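Local coordinates for uncharacterized protein (Bacteroides vulgatus, PDB 4FMR) that is of unknown function but probably binds DNA, joining an HU/IHF-like DNA-binding domain to a C-terminal domain with an Ig-like fold, at residues Arg81-Arg87 / Ser101-Thr107; Lys130-Gly134 / Arg231-His235; Gly171-Ala177 / Glu210-Thr216. All blocks are in the same frame, centred on the assembly; numbering follows the deposited sequence.

Interaction 1. Residues Arg81-Arg87 / Ser101-Thr107; sequences RGVAQFR and SIYVSLT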
loop_
_atom_site.group_PDB
_atom_site.type_symbol
_atom_site.label_atom_id
_atom_site.label_comp_id
_atom_site.label_asym_id
_atom_site.label_seq_id
_atom_site.Cartn_x
_atom_site.Cartn_y
_atom_site.Cartn_z
ATOM N N ARG B 81 -1.954 2.126 7.887
ATOM C CA ARG B 81 -0.674 2.201 8.551
ATOM C C ARG B 81 0.354 2.589 7.474
ATOM O O ARG B 81 0.369 2.018 6.376
ATOM C CB ARG B 81 -0.301 0.924 9.298
ATOM C CG ARG B 81 1.056 1.004 10.035
ATOM C CD ARG B 81 2.160 0.543 9.117
ATOM N NE ARG B 81 3.376 0.229 9.866
ATOM C CZ ARG B 81 4.418 -0.395 9.346
ATOM N NH1 ARG B 81 4.408 -0.766 8.071
ATOM N NH2 ARG B 81 5.457 -0.709 10.106
ATOM N N GLY B 82 1.184 3.579 7.793
ATOM C CA GLY B 82 2.230 4.049 6.900
ATOM C C GLY B 82 3.578 4.072 7.580
ATOM O O GLY B 82 3.674 4.256 8.804
ATOM N N VAL B 83 4.625 3.906 6.772
ATOM C CA VAL B 83 6.010 4.005 7.181
ATOM C C VAL B 83 6.838 4.357 5.926
ATOM O O VAL B 83 6.550 3.860 4.836
ATOM C CB VAL B 83 6.550 2.742 7.951
ATOM C CG1 VAL B 83 6.726 1.523 7.038
ATOM C CG2 VAL B 83 7.843 3.050 8.723
ATOM N N ALA B 84 7.856 5.217 6.093
ATOM C CA ALA B 84 8.812 5.538 5.023
ATOM C C ALA B 84 9.638 4.288 4.668
ATOM O O ALA B 84 10.019 3.495 5.555
ATOM C CB ALA B 84 9.751 6.669 5.467
ATOM N N GLN B 85 9.928 4.130 3.365
ATOM C CA GLN B 85 10.767 3.043 2.844
ATOM C C GLN B 85 11.775 3.632 1.861
ATOM O O GLN B 85 11.537 4.724 1.327
ATOM C CB GLN B 85 9.915 1.954 2.159
ATOM C CG GLN B 85 8.798 1.355 2.987
ATOM C CD GLN B 85 9.214 0.077 3.642
ATOM O OE1 GLN B 85 9.705 0.063 4.755
ATOM N NE2 GLN B 85 9.006 -1.032 2.966
ATOM N N PHE B 86 12.836 2.881 1.563
ATOM C CA PHE B 86 13.908 3.288 0.640
ATOM C C PHE B 86 14.000 2.387 -0.589
ATOM O O PHE B 86 13.734 1.188 -0.512
ATOM C CB PHE B 86 15.271 3.275 1.371
ATOM C CG PHE B 86 15.276 4.138 2.613
ATOM C CD1 PHE B 86 15.109 5.521 2.524
ATOM C CD2 PHE B 86 15.401 3.568 3.881
ATOM C CE1 PHE B 86 15.106 6.319 3.671
ATOM C CE2 PHE B 86 15.414 4.372 5.025
ATOM C CZ PHE B 86 15.263 5.742 4.911
ATOM N N ARG B 87 14.359 2.983 -1.733
ATOM C CA ARG B 87 14.588 2.212 -2.961
ATOM C C ARG B 87 16.040 2.337 -3.358
ATOM O O ARG B 87 16.678 3.351 -3.068
ATOM C CB ARG B 87 13.691 2.645 -4.128
ATOM C CG ARG B 87 12.202 2.433 -3.956
ATOM C CD ARG B 87 11.474 2.611 -5.282
ATOM N NE ARG B 87 10.144 3.218 -5.136
ATOM C CZ ARG B 87 9.021 2.542 -4.908
ATOM N NH1 ARG B 87 9.049 1.223 -4.758
ATOM N NH2 ARG B 87 7.867 3.182 -4.787
ATOM N N SER B 101 15.703 6.647 -3.594
ATOM C CA SER B 101 14.477 7.397 -3.379
ATOM C C SER B 101 13.737 6.908 -2.133
ATOM O O SER B 101 13.967 5.805 -1.619
ATOM C CB SER B 101 13.565 7.318 -4.605
ATOM O OG SER B 101 13.163 5.996 -4.923
ATOM N N ILE B 102 12.871 7.785 -1.637
ATOM C CA ILE B 102 11.975 7.584 -0.522
ATOM C C ILE B 102 10.565 7.439 -1.074
ATOM O O ILE B 102 10.199 8.109 -2.038
ATOM C CB ILE B 102 12.064 8.764 0.495
ATOM C CG1 ILE B 102 13.514 9.103 0.913
ATOM C CG2 ILE B 102 11.124 8.564 1.715
ATOM C CD1 ILE B 102 13.656 10.515 1.619
ATOM N N TYR B 103 9.778 6.562 -0.456
ATOM C CA TYR B 103 8.358 6.407 -0.699
ATOM C C TYR B 103 7.752 6.024 0.629
ATOM O O TYR B 103 8.474 5.718 1.590
ATOM C CB TYR B 103 8.018 5.411 -1.834
ATOM C CG TYR B 103 8.288 3.959 -1.501
ATOM C CD1 TYR B 103 9.565 3.413 -1.642
ATOM C CD2 TYR B 103 7.262 3.120 -1.067
ATOM C CE1 TYR B 103 9.812 2.065 -1.364
ATOM C CE2 TYR B 103 7.502 1.778 -0.767
ATOM C CZ TYR B 103 8.771 1.250 -0.941
ATOM O OH TYR B 103 8.989 -0.070 -0.650
ATOM N N VAL B 104 6.434 6.081 0.700
ATOM C CA VAL B 104 5.717 5.675 1.897
ATOM C C VAL B 104 4.934 4.437 1.520
ATOM O O VAL B 104 4.155 4.445 0.563
ATOM C CB VAL B 104 4.824 6.819 2.478
ATOM C CG1 VAL B 104 3.943 6.332 3.635
ATOM C CG2 VAL B 104 5.665 8.000 2.914
ATOM N N SER B 105 5.173 3.379 2.246
ATOM C CA SER B 105 4.445 2.123 2.087
ATOM C C SER B 105 3.169 2.186 2.923
ATOM O O SER B 105 3.238 2.508 4.114
ATOM C CB SER B 105 5.310 0.948 2.519
ATOM O OG SER B 105 4.652 -0.227 2.091
ATOM N N LEU B 106 2.011 1.913 2.309
ATOM C CA LEU B 106 0.751 2.014 3.014
ATOM C C LEU B 106 0.013 0.696 3.032
ATOM O O LEU B 106 -0.016 -0.023 2.040
ATOM C CB LEU B 106 -0.139 3.115 2.402
ATOM C CG LEU B 106 0.426 4.543 2.458
ATOM C CD1 LEU B 106 -0.165 5.366 1.398
ATOM C CD2 LEU B 106 0.212 5.200 3.841
ATOM N N THR B 107 -0.564 0.363 4.191
ATOM C CA THR B 107 -1.340 -0.864 4.324
ATOM C C THR B 107 -2.701 -0.491 4.935
ATOM O O THR B 107 -2.794 0.522 5.629
ATOM C CB THR B 107 -0.581 -1.961 5.100
ATOM O OG1 THR B 107 -1.320 -3.175 4.962
ATOM C CG2 THR B 107 -0.401 -1.641 6.583
HETATM O O HOH W 1 2.879 -0.050 5.680
HETATM O O HOH W 2 8.038 -2.357 0.971
HETATM O O HOH W 3 11.759 -0.763 -0.656
HETATM O O HOH W 4 10.416 6.022 -5.008
#
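Strands 81-87 and 101-107 run antiparallel, their axes approaching to 4.5 Å with N-to-C directions 142° apart, and pair regularly from Arg-81/Thr-107 through Phe-86/Ile-102. Arg-81 and Thr-107 exchange two bonds (Arg-81 N to Thr-107 O and Thr-107 N to Arg-81 O, both 2.9 Å), and Gln-85 and Tyr-103 do the same (Gln-85 N to Tyr-103 O 2.8 Å). Between them Ser-105 N reaches Val-83 O at 3.0 Å, while the return from Val-83 N to Ser-105 O is weak at 3.3 Å. At the far end Arg-87 N bonds Ser-101 O (2.9 Å), with a weak return from Ser-101 N to Arg-87 O (3.5 Å). CA atoms of the non-hydrogen-bonded residues make CA-H...O contacts to neighbouring carbonyls, such as Gly-82 CA to Ser-105 O (3.3 Å). This two-stranded unit belongs to the small antiparallel sheet of the HU/IHF-like domain, where strand 74-76 flanks 80-87 and Val-104 packs against helix 51-70. The face bearing Gly-82, Ala-84 and Phe-86 is apolar: Phe-86 CE1 lies 4.2 Å from Ile-102 CG1, and both side chains meet Trp-95. On the other face Tyr-103 (chi1 p) folds back over its partner strand, its ring sandwiched between Gln-85 CB, 3.7 Å from the centroid in a CH-pi contact, and the guanidinium of Arg-87, which stacks flat at 9° in a cation-pi contact (CZ to centroid 3.7 Å). One water links Arg-87 NE (2.8 Å) to Ser-101 OG (2.7 Å). Several residues meet the second subunit: on this face Arg-81 forms a salt bridge with Glu-210 of that chain and Ser-105 OG bonds its Asp-145.

Interaction 2. Residues Lys130-Gly134 / Arg231-His235; sequences KFYIG and RSTSH
In the Ig-like domain, strand 132-134 of one sheet comes up beside strand 231-235 of the other where the two sheets draw together, and Phe-131, Ile-133 and Thr-233 fill the narrow seam. The short segments run nearly parallel, N-to-C directions 26° apart and axes 6.0 Å apart at closest, with Tyr-132 opposite Thr-233 (CA-CA 5.5 Å) and Ile-133 nearest His-235 (6.5 Å); 231-235 is extended throughout. Phe-131, still in loop conformation (phi/psi -148/96), sends its t rotamer toward the partner, and its ring is clamped on both faces. Over one, the guanidinium of Arg-231 (chi1 p, then extended) lies flat at 6°, off-centre, CZ 4.4 Å from the ring centroid; over the opposite one, Thr-233 (chi1 t) sets CG2 3.8 Å from the centroid in a CH-pi contact. The CA-to-CB bond of extended Tyr-132 (-163/164) points away, and its side chain packs on Val-11 and Asp-12 of strand 4-12. Ile-133 (-98/112, chi1 m, chi2 t) turns back inward, placing CG1 4.0 Å from Thr-233 CG2 and CG2 3.9 Å from His-235 CB. One water accepts from Ile-133 N (2.9 Å), donates to Ser-234 O (2.7 Å) and lies 2.5 Å from Thr-233 OG1.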
loop_
_atom_site.group_PDB
_atom_site.type_symbol
_atom_site.label_atom_id
_atom_site.label_comp_id
_atom_site.label_asym_id
_atom_site.label_seq_id
_atom_site.Cartn_x
_atom_site.Cartn_y
_atom_site.Cartn_z
ATOM N N LYS B 130 -15.010 -9.449 -25.744
ATOM C CA LYS B 130 -13.617 -9.898 -25.728
ATOM C C LYS B 130 -12.678 -8.722 -26.138
ATOM O O LYS B 130 -11.737 -8.896 -26.912
ATOM C CB LYS B 130 -13.415 -11.150 -26.616
ATOM C CG LYS B 130 -13.697 -12.472 -25.878
ATOM C CD LYS B 130 -12.659 -12.759 -24.769
ATOM C CE LYS B 130 -13.050 -13.874 -23.827
ATOM N NZ LYS B 130 -12.055 -14.040 -22.732
ATOM N N PHE B 131 -12.958 -7.526 -25.589
ATOM C CA PHE B 131 -12.211 -6.287 -25.776
ATOM C C PHE B 131 -12.320 -5.483 -24.499
ATOM O O PHE B 131 -13.318 -4.788 -24.265
ATOM C CB PHE B 131 -12.703 -5.492 -26.995
ATOM C CG PHE B 131 -12.073 -4.129 -27.173
ATOM C CD1 PHE B 131 -10.694 -3.989 -27.288
ATOM C CD2 PHE B 131 -12.864 -2.994 -27.312
ATOM C CE1 PHE B 131 -10.113 -2.729 -27.488
ATOM C CE2 PHE B 131 -12.284 -1.741 -27.535
ATOM C CZ PHE B 131 -10.914 -1.617 -27.629
ATOM N N TYR B 132 -11.294 -5.616 -23.650
ATOM C CA TYR B 132 -11.253 -4.989 -22.345
ATOM C C TYR B 132 -9.841 -4.975 -21.786
ATOM O O TYR B 132 -8.973 -5.718 -22.253
ATOM C CB TYR B 132 -12.197 -5.743 -21.362
ATOM C CG TYR B 132 -11.823 -7.196 -21.142
ATOM C CD1 TYR B 132 -10.840 -7.552 -20.223
ATOM C CD2 TYR B 132 -12.453 -8.216 -21.852
ATOM C CE1 TYR B 132 -10.472 -8.885 -20.039
ATOM C CE2 TYR B 132 -12.097 -9.550 -21.670
ATOM C CZ TYR B 132 -11.128 -9.883 -20.739
ATOM O OH TYR B 132 -10.783 -11.202 -20.544
ATOM N N ILE B 133 -9.654 -4.143 -20.758
ATOM C CA ILE B 133 -8.460 -4.011 -19.945
ATOM C C ILE B 133 -8.725 -4.842 -18.682
ATOM O O ILE B 133 -9.638 -4.507 -17.923
ATOM C CB ILE B 133 -8.136 -2.512 -19.646
ATOM C CG1 ILE B 133 -7.911 -1.695 -20.950
ATOM C CG2 ILE B 133 -6.954 -2.414 -18.683
ATOM C CD1 ILE B 133 -7.926 -0.130 -20.820
ATOM N N GLY B 134 -7.984 -5.940 -18.520
ATOM C CA GLY B 134 -8.118 -6.874 -17.404
ATOM C C GLY B 134 -7.354 -6.462 -16.165
ATOM O O GLY B 134 -7.915 -6.398 -15.064
ATOM N N ARG B 231 -13.257 1.339 -31.871
ATOM C CA ARG B 231 -13.950 0.991 -30.634
ATOM C C ARG B 231 -13.006 1.323 -29.470
ATOM O O ARG B 231 -11.793 1.442 -29.669
ATOM C CB ARG B 231 -14.460 -0.471 -30.621
ATOM C CG ARG B 231 -13.399 -1.551 -30.859
ATOM C CD ARG B 231 -14.003 -2.939 -30.732
ATOM N NE ARG B 231 -12.974 -3.976 -30.765
ATOM C CZ ARG B 231 -13.214 -5.279 -30.674
ATOM N NH1 ARG B 231 -14.457 -5.726 -30.544
ATOM N NH2 ARG B 231 -12.213 -6.147 -30.712
ATOM N N SER B 232 -13.577 1.518 -28.281
ATOM C CA SER B 232 -12.885 1.956 -27.078
ATOM C C SER B 232 -13.214 1.126 -25.888
ATOM O O SER B 232 -14.358 0.696 -25.724
ATOM C CB SER B 232 -13.261 3.401 -26.754
ATOM O OG SER B 232 -12.788 4.263 -27.772
ATOM N N THR B 233 -12.206 0.936 -25.031
ATOM C CA THR B 233 -12.322 0.247 -23.760
ATOM C C THR B 233 -11.493 1.081 -22.779
ATOM O O THR B 233 -10.482 1.698 -23.150
ATOM C CB THR B 233 -11.967 -1.243 -23.854
ATOM O OG1 THR B 233 -12.429 -1.846 -22.648
ATOM C CG2 THR B 233 -10.453 -1.516 -24.051
ATOM N N SER B 234 -11.963 1.140 -21.537
ATOM C CA SER B 234 -11.381 1.990 -20.518
ATOM C C SER B 234 -11.126 1.276 -19.216
ATOM O O SER B 234 -11.659 0.194 -18.963
ATOM C CB SER B 234 -12.329 3.157 -20.240
ATOM O OG SER B 234 -12.353 4.077 -21.317
ATOM N N HIS B 235 -10.320 1.925 -18.372
ATOM C CA HIS B 235 -10.011 1.525 -17.016
ATOM C C HIS B 235 -9.546 2.756 -16.269
ATOM O O HIS B 235 -8.814 3.567 -16.831
ATOM C CB HIS B 235 -8.964 0.390 -16.934
ATOM C CG HIS B 235 -9.004 -0.314 -15.613
ATOM N ND1 HIS B 235 -8.507 0.277 -14.462
ATOM C CD2 HIS B 235 -9.566 -1.498 -15.282
ATOM C CE1 HIS B 235 -8.773 -0.564 -13.477
ATOM N NE2 HIS B 235 -9.377 -1.657 -13.926
HETATM O O HOH W 5 -11.761 -2.216 -20.265
#

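Interaction 3. Residues Gly171-Ala177 / Glu210-Thr216; sequences GVTLASA and EYMLTVT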
loop_
_atom_site.group_PDB
_atom_site.type_symbol
_atom_site.label_atom_id
_atom_site.label_comp_id
_atom_site.label_asym_id
_atom_site.label_seq_id
_atom_site.Cartn_x
_atom_site.Cartn_y
_atom_site.Cartn_z
ATOM N N GLY B 171 -5.511 5.172 -30.551
ATOM C CA GLY B 171 -4.456 5.409 -29.579
ATOM C C GLY B 171 -4.892 5.333 -28.130
ATOM O O GLY B 171 -6.006 4.898 -27.812
ATOM N N VAL B 172 -3.980 5.731 -27.237
ATOM C CA VAL B 172 -4.207 5.720 -25.798
ATOM C C VAL B 172 -4.347 7.164 -25.322
ATOM O O VAL B 172 -3.543 8.017 -25.695
ATOM C CB VAL B 172 -3.120 4.945 -25.005
ATOM C CG1 VAL B 172 -3.564 4.723 -23.558
ATOM C CG2 VAL B 172 -2.805 3.609 -25.675
ATOM N N THR B 173 -5.408 7.422 -24.527
ATOM C CA THR B 173 -5.730 8.707 -23.920
ATOM C C THR B 173 -5.915 8.571 -22.412
ATOM O O THR B 173 -6.280 7.505 -21.899
ATOM C CB THR B 173 -7.008 9.331 -24.537
ATOM O OG1 THR B 173 -8.089 8.423 -24.386
ATOM C CG2 THR B 173 -6.849 9.737 -26.006
ATOM N N LEU B 174 -5.684 9.679 -21.716
ATOM C CA LEU B 174 -5.901 9.837 -20.278
ATOM C C LEU B 174 -6.766 11.039 -20.059
ATOM O O LEU B 174 -6.411 12.127 -20.508
ATOM C CB LEU B 174 -4.584 9.993 -19.518
ATOM C CG LEU B 174 -3.599 8.841 -19.660
ATOM C CD1 LEU B 174 -2.194 9.364 -19.573
ATOM C CD2 LEU B 174 -3.868 7.765 -18.632
ATOM N N ALA B 175 -7.916 10.848 -19.423
ATOM C CA ALA B 175 -8.822 11.952 -19.135
ATOM C C ALA B 175 -8.800 12.210 -17.639
ATOM O O ALA B 175 -9.085 11.305 -16.854
ATOM C CB ALA B 175 -10.236 11.643 -19.633
ATOM N N SER B 176 -8.408 13.426 -17.248
ATOM C CA SER B 176 -8.311 13.865 -15.851
ATOM C C SER B 176 -9.685 13.856 -15.132
ATOM O O SER B 176 -10.607 14.501 -15.604
ATOM C CB SER B 176 -7.727 15.277 -15.806
ATOM O OG SER B 176 -7.749 15.765 -14.476
ATOM N N ALA B 177 -9.813 13.156 -13.993
ATOM C CA ALA B 177 -11.049 13.179 -13.207
ATOM C C ALA B 177 -11.309 14.589 -12.638
ATOM O O ALA B 177 -12.468 14.994 -12.525
ATOM C CB ALA B 177 -10.984 12.161 -12.066
ATOM N N GLU B 210 -6.431 10.780 -10.207
ATOM C CA GLU B 210 -7.151 9.780 -10.947
ATOM C C GLU B 210 -7.414 10.279 -12.388
ATOM O O GLU B 210 -7.604 11.479 -12.637
ATOM C CB GLU B 210 -8.456 9.424 -10.225
ATOM C CG GLU B 210 -8.901 7.987 -10.515
ATOM C CD GLU B 210 -8.228 6.851 -9.765
ATOM O OE1 GLU B 210 -7.536 7.115 -8.755
ATOM O OE2 GLU B 210 -8.433 5.681 -10.165
ATOM N N TYR B 211 -7.333 9.341 -13.336
ATOM C CA TYR B 211 -7.588 9.518 -14.761
ATOM C C TYR B 211 -8.377 8.345 -15.285
ATOM O O TYR B 211 -8.285 7.243 -14.730
ATOM C CB TYR B 211 -6.278 9.643 -15.588
ATOM C CG TYR B 211 -5.455 10.890 -15.352
ATOM C CD1 TYR B 211 -4.696 11.044 -14.188
ATOM C CD2 TYR B 211 -5.366 11.883 -16.321
ATOM C CE1 TYR B 211 -3.955 12.199 -13.954
ATOM C CE2 TYR B 211 -4.602 13.032 -16.109
ATOM C CZ TYR B 211 -3.900 13.182 -14.925
ATOM O OH TYR B 211 -3.146 14.297 -14.714
HETATM N N MSE B 212 -9.126 8.567 -16.372
HETATM C CA MSE B 212 -9.770 7.500 -17.106
HETATM C C MSE B 212 -8.850 7.196 -18.288
HETATM O O MSE B 212 -8.581 8.093 -19.093
HETATM C CB MSE B 212 -11.209 7.849 -17.529
HETATM C CG MSE B 212 -11.948 6.662 -18.191
HETATM SE SE MSE B 212 -12.099 5.100 -16.990
HETATM C CE MSE B 212 -12.994 5.867 -15.450
ATOM N N LEU B 213 -8.255 5.989 -18.302
ATOM C CA LEU B 213 -7.387 5.529 -19.374
ATOM C C LEU B 213 -8.262 4.825 -20.435
ATOM O O LEU B 213 -9.032 3.925 -20.108
ATOM C CB LEU B 213 -6.249 4.606 -18.861
ATOM C CG LEU B 213 -5.192 4.190 -19.919
ATOM C CD1 LEU B 213 -3.814 4.000 -19.291
ATOM C CD2 LEU B 213 -5.593 2.908 -20.653
ATOM N N THR B 214 -8.116 5.226 -21.700
ATOM C CA THR B 214 -8.896 4.647 -22.792
ATOM C C THR B 214 -7.980 4.194 -23.917
ATOM O O THR B 214 -7.035 4.891 -24.273
ATOM C CB THR B 214 -9.942 5.673 -23.278
ATOM O OG1 THR B 214 -10.768 6.018 -22.156
ATOM C CG2 THR B 214 -10.819 5.155 -24.442
ATOM N N VAL B 215 -8.260 2.977 -24.434
ATOM C CA VAL B 215 -7.623 2.332 -25.579
ATOM C C VAL B 215 -8.633 2.396 -26.713
ATOM O O VAL B 215 -9.694 1.791 -26.595
ATOM C CB VAL B 215 -7.142 0.870 -25.296
ATOM C CG1 VAL B 215 -6.696 0.174 -26.591
ATOM C CG2 VAL B 215 -6.024 0.827 -24.249
ATOM N N THR B 216 -8.335 3.163 -27.775
ATOM C CA THR B 216 -9.200 3.295 -28.958
ATOM C C THR B 216 -8.480 2.624 -30.137
ATOM O O THR B 216 -7.302 2.916 -30.398
ATOM C CB THR B 216 -9.554 4.758 -29.228
ATOM O OG1 THR B 216 -10.154 5.306 -28.064
ATOM C CG2 THR B 216 -10.483 4.933 -30.424
HETATM O O HOH W 6 -8.237 6.695 -26.675
HETATM O O HOH W 7 -5.229 16.214 -13.771
#
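Strand 171-176 pairs antiparallel with strand 210-216, with the usual twist (152°) and axes 4.4 Å apart, and the two faces of the pair differ in relief. The face that carries Val-172, Leu-174, Leu-213 and Val-215 is a row of interlocking apolar bumps: Leu-213 sits between Val-172 and Leu-174, its CD2 4.0 Å from Val-172 CG1 and its CD1 3.8 Å from Leu-174 CD2. Next along, the ring of Tyr-211 (chi1 m) leans across the partner strand, with CD2 3.8 Å from Leu-174 CB; the small Ser-176 leaves room for the ring, whose CE2 is 3.9 Å from Ser-176 CB. Val-172, Leu-174, Tyr-211, Leu-213 and Val-215 are buried in the Ig-like domain, where Leu-174 also meets Ile-185 and Leu-206.

The reverse face is shallower. Gly-171 has positive phi (140°) and presents no side chain, and the hollow beside it takes a water that donates to Gly-171 O at 3.1 Å and lies 2.9 Å from Thr-173 OG1 and 2.7 Å from Thr-216 OG1, itself also hydrogen-bonded to Ser-232 OG. Further on, selenomethionine Met-212 leads away from Ala-175 and packs on Ser-234.

Seven backbone hydrogen bonds hold the pair. Largely apolar on one face, with threonines and a bound water beside Ala-175 and Met-212 on the other, the contact suits a sheet with one side turned to a sandwich interior.

How the interactions relate
From the N terminus, interaction 1 comes first, spanning a short loop of 13 residues within the HU/IHF-like domain, and it closes before interaction 2 opens. Interaction 2 then starts at 130-134 and closes only at 231-235, 96 residues on, bringing the start of the Ig-like domain against its last strand. Interaction 3 forms wholly within that long excursion. Interactions 2 and 3 touch through the neighbouring strands 209-217 and 231-240, where Ser-234 OG lies 2.6 Å from Thr-214 OG1. Interaction 1 is remote from both within the chain, its centre about 28 Å from that of interaction 3; between chains, however, its Arg-81 meets Glu-210 of the second subunit.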